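Local coordinates for protein S-adenosylmethionine:2-demethylmenaquinone methyltransferase (Geobacillus kaustophilus, PDB 2PCN) that is a compact alpha/beta protein of the RraA-like family, whose three subunits pack together in the assembly, at residues K27-G32 against Y143-G148; R67-L72 against C113-K118; I79-G84 against M103-M108. All coordinates share one frame; numbering follows the deposited sequence.

Contact 1 of 3, residues K27-G32 against Y143-G148; sequences KRMFSG and YADADG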
loop_
_atom_site.group_PDB
_atom_site.type_symbol
_atom_site.label_atom_id
_atom_site.label_comp_id
_atom_site.label_asym_id
_atom_site.label_seq_id
_atom_site.Cartn_x
_atom_site.Cartn_y
_atom_site.Cartn_z
ATOM N N LYS A 27 6.776 -14.496 5.973
ATOM C CA LYS A 27 5.560 -15.289 6.109
ATOM C C LYS A 27 4.361 -14.351 6.080
ATOM O O LYS A 27 4.292 -13.395 6.850
ATOM C CB LYS A 27 5.569 -16.074 7.426
ATOM C CG LYS A 27 6.563 -17.219 7.448
ATOM C CD LYS A 27 6.220 -18.241 6.375
ATOM C CE LYS A 27 7.331 -19.254 6.194
ATOM N NZ LYS A 27 7.003 -20.256 5.138
ATOM N N ARG A 28 3.416 -14.630 5.192
ATOM C CA ARG A 28 2.229 -13.800 5.069
ATOM C C ARG A 28 1.104 -14.346 5.936
ATOM O O ARG A 28 0.169 -13.629 6.288
ATOM C CB ARG A 28 1.808 -13.734 3.601
ATOM C CG ARG A 28 2.943 -13.249 2.707
ATOM C CD ARG A 28 2.573 -13.217 1.234
ATOM N NE ARG A 28 3.713 -12.805 0.414
ATOM C CZ ARG A 28 3.681 -12.670 -0.908
ATOM N NH1 ARG A 28 2.563 -12.915 -1.578
ATOM N NH2 ARG A 28 4.772 -12.293 -1.562
ATOM N N MET A 29 1.214 -15.619 6.296
ATOM C CA MET A 29 0.216 -16.267 7.134
ATOM C C MET A 29 0.882 -16.824 8.389
ATOM O O MET A 29 1.891 -17.521 8.303
ATOM C CB MET A 29 -0.455 -17.400 6.358
ATOM C CG MET A 29 -1.466 -18.187 7.159
ATOM S SD MET A 29 -2.190 -19.521 6.184
ATOM C CE MET A 29 -3.485 -18.636 5.316
ATOM N N PHE A 30 0.327 -16.500 9.551
ATOM C CA PHE A 30 0.878 -16.989 10.810
ATOM C C PHE A 30 -0.165 -16.905 11.913
ATOM O O PHE A 30 -1.117 -16.128 11.820
ATOM C CB PHE A 30 2.147 -16.203 11.188
ATOM C CG PHE A 30 1.928 -14.723 11.361
ATOM C CD1 PHE A 30 1.767 -14.174 12.629
ATOM C CD2 PHE A 30 1.895 -13.879 10.256
ATOM C CE1 PHE A 30 1.578 -12.800 12.796
ATOM C CE2 PHE A 30 1.706 -12.507 10.408
ATOM C CZ PHE A 30 1.546 -11.965 11.684
ATOM N N SER A 31 0.000 -17.725 12.946
ATOM C CA SER A 31 -0.949 -17.743 14.049
ATOM C C SER A 31 -0.341 -18.407 15.277
ATOM O O SER A 31 0.706 -19.049 15.194
ATOM C CB SER A 31 -2.212 -18.501 13.635
ATOM O OG SER A 31 -1.915 -19.868 13.382
ATOM N N GLY A 32 -1.008 -18.251 16.415
ATOM C CA GLY A 32 -0.513 -18.842 17.642
ATOM C C GLY A 32 -0.989 -18.094 18.873
ATOM O O GLY A 32 -1.673 -17.077 18.757
ATOM N N TYR A 143 -4.923 -15.261 14.602
ATOM C CA TYR A 143 -4.705 -15.845 13.285
ATOM C C TYR A 143 -4.576 -14.686 12.310
ATOM O O TYR A 143 -5.426 -13.796 12.278
ATOM C CB TYR A 143 -5.896 -16.720 12.894
ATOM C CG TYR A 143 -6.175 -17.835 13.877
ATOM C CD1 TYR A 143 -5.519 -19.061 13.778
ATOM C CD2 TYR A 143 -7.070 -17.650 14.928
ATOM C CE1 TYR A 143 -5.749 -20.079 14.705
ATOM C CE2 TYR A 143 -7.308 -18.659 15.859
ATOM C CZ TYR A 143 -6.645 -19.870 15.743
ATOM O OH TYR A 143 -6.886 -20.868 16.662
ATOM N N ALA A 144 -3.508 -14.688 11.526
ATOM C CA ALA A 144 -3.299 -13.616 10.570
ATOM C C ALA A 144 -2.920 -14.119 9.188
ATOM O O ALA A 144 -2.279 -15.160 9.040
ATOM C CB ALA A 144 -2.223 -12.667 11.086
ATOM N N ASP A 145 -3.338 -13.373 8.174
ATOM C CA ASP A 145 -2.996 -13.703 6.802
ATOM C C ASP A 145 -3.235 -12.495 5.911
ATOM O O ASP A 145 -3.490 -11.393 6.404
ATOM C CB ASP A 145 -3.764 -14.942 6.300
ATOM C CG ASP A 145 -5.248 -14.697 6.114
ATOM O OD1 ASP A 145 -5.706 -13.549 6.285
ATOM O OD2 ASP A 145 -5.957 -15.671 5.782
ATOM N N ALA A 146 -3.137 -12.699 4.604
ATOM C CA ALA A 146 -3.311 -11.623 3.636
ATOM C C ALA A 146 -4.655 -10.895 3.694
ATOM O O ALA A 146 -4.754 -9.751 3.247
ATOM C CB ALA A 146 -3.077 -12.163 2.224
ATOM N N ASP A 147 -5.682 -11.542 4.236
ATOM C CA ASP A 147 -7.002 -10.913 4.306
ATOM C C ASP A 147 -7.284 -10.135 5.588
ATOM O O ASP A 147 -8.117 -9.229 5.594
ATOM C CB ASP A 147 -8.100 -11.958 4.102
ATOM C CG ASP A 147 -8.061 -12.569 2.719
ATOM O OD1 ASP A 147 -7.790 -11.824 1.756
ATOM O OD2 ASP A 147 -8.314 -13.785 2.593
ATOM N N GLY A 148 -6.600 -10.480 6.671
ATOM C CA GLY A 148 -6.837 -9.771 7.914
ATOM C C GLY A 148 -6.302 -10.480 9.138
ATOM O O GLY A 148 -5.463 -11.377 9.038
#

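Contact 2 of 3, residues R67-L72 against C113-K118; sequences RRVALL and CPVKSK. With ACT (acetate ion), chain B.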
loop_
_atom_site.group_PDB
_atom_site.type_symbol
_atom_site.label_atom_id
_atom_site.label_comp_id
_atom_site.label_asym_id
_atom_site.label_seq_id
_atom_site.Cartn_x
_atom_site.Cartn_y
_atom_site.Cartn_z
ATOM N N ARG A 67 4.112 6.835 14.821
ATOM C CA ARG A 67 4.910 6.716 13.606
ATOM C C ARG A 67 6.228 7.469 13.778
ATOM O O ARG A 67 6.968 7.676 12.814
ATOM C CB ARG A 67 4.141 7.285 12.412
ATOM C CG ARG A 67 2.944 6.451 11.995
ATOM C CD ARG A 67 2.120 7.158 10.930
ATOM N NE ARG A 67 0.984 6.348 10.498
ATOM C CZ ARG A 67 1.069 5.335 9.642
ATOM N NH1 ARG A 67 2.241 5.002 9.113
ATOM N NH2 ARG A 67 -0.018 4.651 9.315
ATOM N N ARG A 68 6.523 7.873 15.011
ATOM C CA ARG A 68 7.749 8.615 15.285
ATOM C C ARG A 68 8.986 7.741 15.461
ATOM O O ARG A 68 10.112 8.209 15.281
ATOM C CB ARG A 68 7.552 9.512 16.512
ATOM C CG ARG A 68 6.418 10.515 16.334
ATOM C CD ARG A 68 6.467 11.641 17.361
ATOM N NE ARG A 68 6.320 11.169 18.734
ATOM C CZ ARG A 68 6.233 11.971 19.792
ATOM N NH1 ARG A 68 6.277 13.287 19.633
ATOM N NH2 ARG A 68 6.107 11.459 21.010
ATOM N N VAL A 69 8.784 6.473 15.813
ATOM C CA VAL A 69 9.902 5.551 15.984
ATOM C C VAL A 69 9.509 4.134 15.593
ATOM O O VAL A 69 8.326 3.803 15.510
ATOM C CB VAL A 69 10.410 5.498 17.453
ATOM C CG1 VAL A 69 10.876 6.876 17.903
ATOM C CG2 VAL A 69 9.313 4.975 18.368
ATOM N N ALA A 70 10.517 3.304 15.357
ATOM C CA ALA A 70 10.295 1.908 15.016
ATOM C C ALA A 70 10.358 1.136 16.334
ATOM O O ALA A 70 11.108 1.511 17.237
ATOM C CB ALA A 70 11.383 1.427 14.068
ATOM N N LEU A 71 9.573 0.072 16.459
ATOM C CA LEU A 71 9.584 -0.716 17.694
ATOM C C LEU A 71 10.265 -2.068 17.487
ATOM O O LEU A 71 10.553 -2.794 18.443
ATOM C CB LEU A 71 8.152 -0.924 18.202
ATOM C CG LEU A 71 7.425 0.343 18.674
ATOM C CD1 LEU A 71 5.988 0.008 19.036
ATOM C CD2 LEU A 71 8.146 0.938 19.879
ATOM N N LEU A 72 10.528 -2.400 16.230
ATOM C CA LEU A 72 11.178 -3.663 15.912
ATOM C C LEU A 72 12.040 -3.515 14.669
ATOM O O LEU A 72 11.641 -2.862 13.695
ATOM C CB LEU A 72 10.124 -4.757 15.706
ATOM C CG LEU A 72 10.628 -6.157 15.343
ATOM C CD1 LEU A 72 10.011 -7.191 16.270
ATOM C CD2 LEU A 72 10.284 -6.457 13.901
ATOM N N CYS A 113 9.571 3.347 9.960
ATOM C CA CYS A 113 10.189 4.557 10.487
ATOM C C CYS A 113 11.637 4.189 10.777
ATOM O O CYS A 113 11.901 3.234 11.505
ATOM C CB CYS A 113 9.502 4.997 11.776
ATOM S SG CYS A 113 10.279 6.447 12.521
ATOM N N PRO A 114 12.594 4.942 10.214
ATOM C CA PRO A 114 14.021 4.667 10.420
ATOM C C PRO A 114 14.584 5.017 11.795
ATOM O O PRO A 114 15.665 4.547 12.159
ATOM C CB PRO A 114 14.681 5.479 9.309
ATOM C CG PRO A 114 13.817 6.701 9.267
ATOM C CD PRO A 114 12.411 6.112 9.333
ATOM N N VAL A 115 13.858 5.824 12.564
ATOM C CA VAL A 115 14.328 6.236 13.887
ATOM C C VAL A 115 14.156 5.170 14.970
ATOM O O VAL A 115 13.076 4.602 15.133
ATOM C CB VAL A 115 13.606 7.518 14.358
ATOM C CG1 VAL A 115 14.154 7.958 15.710
ATOM C CG2 VAL A 115 13.774 8.624 13.320
ATOM N N LYS A 116 15.224 4.913 15.718
ATOM C CA LYS A 116 15.180 3.915 16.786
ATOM C C LYS A 116 14.277 4.388 17.923
ATOM O O LYS A 116 14.136 5.589 18.161
ATOM C CB LYS A 116 16.595 3.645 17.322
ATOM C CG LYS A 116 17.163 4.710 18.268
ATOM C CD LYS A 116 16.880 6.129 17.792
ATOM C CE LYS A 116 17.822 7.147 18.417
ATOM N NZ LYS A 116 19.167 7.098 17.776
ATOM N N SER A 117 13.661 3.443 18.623
ATOM C CA SER A 117 12.785 3.792 19.729
ATOM C C SER A 117 13.604 4.015 20.992
ATOM O O SER A 117 14.786 3.664 21.049
ATOM C CB SER A 117 11.759 2.681 19.968
ATOM O OG SER A 117 12.397 1.431 20.149
ATOM N N LYS A 118 12.976 4.610 21.999
ATOM C CA LYS A 118 13.646 4.859 23.268
ATOM C C LYS A 118 13.990 3.524 23.917
ATOM O O LYS A 118 13.391 2.498 23.593
ATOM C CB LYS A 118 12.739 5.678 24.191
ATOM C CG LYS A 118 12.582 7.123 23.749
ATOM C CD LYS A 118 11.698 7.905 24.700
ATOM C CE LYS A 118 11.729 9.389 24.369
ATOM N NZ LYS A 118 11.363 9.650 22.949
HETATM C C ACT B . 14.778 -0.130 17.552
HETATM O O ACT B . 15.805 -0.666 17.927
HETATM O OXT ACT B . 14.252 0.726 18.243
HETATM C CH3 ACT B . 14.160 -0.523 16.235
#

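Contact 3 of 3, residues I79-G84 against M103-M108; sequences IACERG and MPIGVM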
loop_
_atom_site.group_PDB
_atom_site.type_symbol
_atom_site.label_atom_id
_atom_site.label_comp_id
_atom_site.label_asym_id
_atom_site.label_seq_id
_atom_site.Cartn_x
_atom_site.Cartn_y
_atom_site.Cartn_z
ATOM N N ILE A 79 15.900 -12.517 16.621
ATOM C CA ILE A 79 15.677 -13.227 17.876
ATOM C C ILE A 79 14.396 -14.042 17.738
ATOM O O ILE A 79 14.339 -15.206 18.139
ATOM C CB ILE A 79 15.526 -12.243 19.067
ATOM C CG1 ILE A 79 16.836 -11.488 19.294
ATOM C CG2 ILE A 79 15.123 -13.002 20.328
ATOM C CD1 ILE A 79 16.745 -10.422 20.360
ATOM N N ALA A 80 13.369 -13.428 17.157
ATOM C CA ALA A 80 12.097 -14.110 16.966
ATOM C C ALA A 80 12.282 -15.376 16.130
ATOM O O ALA A 80 11.642 -16.396 16.391
ATOM C CB ALA A 80 11.090 -13.174 16.299
ATOM N N CYS A 81 13.153 -15.315 15.128
ATOM C CA CYS A 81 13.413 -16.481 14.286
ATOM C C CYS A 81 14.204 -17.542 15.043
ATOM O O CYS A 81 13.893 -18.728 14.974
ATOM C CB CYS A 81 14.199 -16.085 13.035
ATOM S SG CYS A 81 13.253 -15.133 11.838
ATOM N N GLU A 82 15.229 -17.104 15.767
ATOM C CA GLU A 82 16.075 -18.019 16.524
ATOM C C GLU A 82 15.319 -18.768 17.620
ATOM O O GLU A 82 15.648 -19.915 17.930
ATOM C CB GLU A 82 17.247 -17.257 17.148
ATOM C CG GLU A 82 18.054 -16.449 16.152
ATOM C CD GLU A 82 19.187 -15.675 16.798
ATOM O OE1 GLU A 82 19.029 -15.242 17.958
ATOM O OE2 GLU A 82 20.228 -15.482 16.138
ATOM N N ARG A 83 14.309 -18.133 18.206
ATOM C CA ARG A 83 13.560 -18.782 19.278
ATOM C C ARG A 83 12.257 -19.426 18.806
ATOM O O ARG A 83 11.430 -19.848 19.612
ATOM C CB ARG A 83 13.306 -17.778 20.413
ATOM C CG ARG A 83 14.588 -17.142 20.925
ATOM C CD ARG A 83 14.411 -16.404 22.248
ATOM N NE ARG A 83 13.945 -17.289 23.313
ATOM C CZ ARG A 83 12.681 -17.378 23.713
ATOM N NH1 ARG A 83 11.747 -16.628 23.144
ATOM N NH2 ARG A 83 12.345 -18.228 24.679
ATOM N N GLY A 84 12.086 -19.499 17.489
ATOM C CA GLY A 84 10.910 -20.127 16.915
ATOM C C GLY A 84 9.553 -19.497 17.165
ATOM O O GLY A 84 8.563 -20.210 17.310
ATOM N N MET A 103 12.969 -12.868 6.120
ATOM C CA MET A 103 12.918 -13.787 7.255
ATOM C C MET A 103 11.632 -14.607 7.311
ATOM O O MET A 103 10.545 -14.099 7.033
ATOM C CB MET A 103 13.102 -13.005 8.557
ATOM C CG MET A 103 14.457 -12.317 8.661
ATOM S SD MET A 103 14.683 -11.419 10.214
ATOM C CE MET A 103 15.462 -9.937 9.627
ATOM N N PRO A 104 11.744 -15.896 7.683
ATOM C CA PRO A 104 10.613 -16.825 7.784
ATOM C C PRO A 104 9.723 -16.618 9.009
ATOM O O PRO A 104 9.461 -17.554 9.770
ATOM C CB PRO A 104 11.296 -18.185 7.794
ATOM C CG PRO A 104 12.536 -17.901 8.596
ATOM C CD PRO A 104 13.011 -16.580 8.005
ATOM N N ILE A 105 9.255 -15.390 9.195
ATOM C CA ILE A 105 8.397 -15.082 10.323
ATOM C C ILE A 105 7.367 -14.038 9.909
ATOM O O ILE A 105 7.566 -13.310 8.939
ATOM C CB ILE A 105 9.235 -14.561 11.509
ATOM C CG1 ILE A 105 8.385 -14.548 12.775
ATOM C CG2 ILE A 105 9.781 -13.177 11.194
ATOM C CD1 ILE A 105 9.175 -14.310 14.029
ATOM N N GLY A 106 6.255 -13.980 10.630
ATOM C CA GLY A 106 5.237 -13.003 10.300
ATOM C C GLY A 106 5.483 -11.690 11.016
ATOM O O GLY A 106 5.843 -11.675 12.193
ATOM N N VAL A 107 5.326 -10.584 10.298
ATOM C CA VAL A 107 5.498 -9.263 10.890
ATOM C C VAL A 107 4.499 -8.301 10.261
ATOM O O VAL A 107 4.567 -8.021 9.064
ATOM C CB VAL A 107 6.919 -8.685 10.667
ATOM C CG1 VAL A 107 7.003 -7.283 11.279
ATOM C CG2 VAL A 107 7.969 -9.587 11.294
ATOM N N MET A 108 3.562 -7.817 11.071
ATOM C CA MET A 108 2.561 -6.862 10.610
ATOM C C MET A 108 2.699 -5.587 11.426
ATOM O O MET A 108 2.870 -5.636 12.648
ATOM C CB MET A 108 1.142 -7.417 10.782
ATOM C CG MET A 108 0.821 -8.617 9.911
ATOM S SD MET A 108 -0.899 -9.106 10.109
ATOM C CE MET A 108 -1.312 -9.606 8.439
#

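Contact 1 of 3, residues K27-G32 against Y143-G148
Ala144 O is approached by two groups of the other strand: it accepts a hydrogen bond from Phe30 N at 3.0 Å and meets the CA-H of Met29, with Met29 CA 3.3 Å away. The return bond of the same pair, Ala144 N to Phe30 O, is shorter at 2.8 Å. A further CA-H contact extends the ladder past these bonds, Asp145 CA lying 3.2 Å from Arg28 O.

Side chains meet on both faces. Phe30 puts CG between its own N and carbonyl carbon (chi1 60°), and the methyl of Ala144 sits over one face of the ring, 4.0 Å from CB to the ring centroid and shifted toward the rim: a CH-pi contact. Met108 touches both side chains on this side. On the other face the CB of Ser31 approaches the Tyr143 ring obliquely, 3.4 Å from CD1, while Tyr143 OH bonds to Leu156 N. Met29 runs side by side with Asp145, and its terminal CE lies 3.8 Å from Asp145 CB.

Beyond the ladder, Asp145 OD1 collects donors of its own segment: Asp147 N from above the carboxylate plane at 2.9 Å, and Gly148 N nearly in line with the C-O bond. Thr3 OG1 adds a third bond to OD1. At the tip Asp147 bonds to Asp96 N and Ser97 OG of the second subunit.

Residues 30-32 thus run antiparallel (176°) to 143-145, pairing strand 30-38 with strand 141-145, which turns back into strand 148-152 through a tight hairpin whose bend holds an Asx turn at Asp145, within the mixed sheet of this RraA-like fold.

Contact 2 of 3, residues R67-L72 against C113-K118
This is a contact led by the backbone, in which the loop leaving strand 111-112 folds over the approach to strand 70-72 and brings Val115 beside Val69 and Ala70. A hydrogen bond joins Ala70 N to Val115 O, 2.9 Å long and close to straight (164°). The same oxygen receives the CA-H of Val69, with Val69 CA at 3.4 Å.

Cys113 points its side chain at the other segment. With SG anti to its backbone N (chi1 177°), the sulphur comes 3.3 Å from Arg68 O, and Val115 N sends it a weak hydrogen bond from within the loop. The Cys113 carbonyl packs closely on the Ala70 methyl, O to CB 3.2 Å. Strands 70-72, 93-94 and 111-112 form a small parallel sheet in that order, so the loop, after bonding to Ile94 through Cys113, reaches from the strand at one edge of the sheet, 111-112, to the one at the other, 70-72.

Val69 lays both branches on the loop: CG1 lies 3.5 Å from Lys116 O and farther from Val115 CG1, and CG2 is 3.7 Å from Ser117 CB. Ser117 CB lies 3.0 Å from Ala70 O, while Ser117 N and OG both donate to OXT of an acetate ion, the backbone bond at 2.8 Å and nearly linear (169°). Lys119 NZ also binds this acetate, which probably came from the crystallisation liquor. Arg68 NE forms a salt bridge with Glu41, and Pro114, Val115 and Lys116 pack on Thr3, Val16 and Asp8 of the third subunit.

Contact 3 of 3, residues I79-G84 against M103-M108
Apolar packing joins the two segments, and Cys81 carries most of it. Its SG, set beside the backbone N and anti to the carbonyl carbon (chi1 -71°), touches three consecutive residues: Met103 CB at 3.9 Å, Ile105 CG2 at 4.0 Å and Pro104 CD at 4.1 Å. The sulphur therefore rests against Met103 CB, the CG2 methyl of Ile105 and the CD corner of the proline ring. Ile105 uses its two branches differently. Its chi1 (-167°) sets CG1 anti to the backbone N, and the extended chi2 (169°) brings CD1 up to the Ala80 methyl, although the modelled approach there is too short to be trusted in detail. CG2 is the branch that meets Cys81. Met103 touches Cys81 through its CB, and its side chain also packs on Asp74 and Ala77, earlier in the same helix.

Hydrogen bonds shape each segment but none crosses between them. The helix closes in a Schellman motif: Gly84 N reaches Cys81 O at 3.2 Å, Leu85 N reaches Ala80 O, and Gly84 takes the positive phi of the C-prime position. In segment 103-108, Pro104 is the centre of an inverse gamma turn, whose bond from Ile105 N to Met103 O is weak (2.8 Å). This bend presents Met103 and Ile105 together to the helix before the chain enters strand 106-109.

Polar links tie both segments to neighbouring elements. Arg83 NH1 bonds to the carbonyls of Leu50 and Val53, while Gly106 is bonded to Ala86 and Val88.

Helix 74-82, which with strand 70-72 links parallel strands 58-62 and 87-90, thus packs on the loop entering strand 106-109, the neighbour of 87-90 in the sheet: the helix-on-sheet layering of an alpha/beta fold.

Contacts 1 and 3 meet at the mixed sheet: Lys27 N probably bonds to Ile105 O, Phe30 packs on Gly106, and Met108 reaches Asp145. Contact 2 lies on the opposite side of the chain's centre from contact 1, about 23 Å between their centres, and touches contact 3 through Leu72 and Val107. All three are partly buried; the centres of contacts 1 and 3 lie about 10 and 11 Å from the chain's, that of contact 2 about 16 Å. Their chemistry follows their place: paired backbone bonds in the strand ladder of contact 1, a backbone bond plus valine packing where a loop crosses the parallel sheet, and side-chain packing between helix and strand entrance. Contacts 1 and 2 face other subunits; contact 3 touches none.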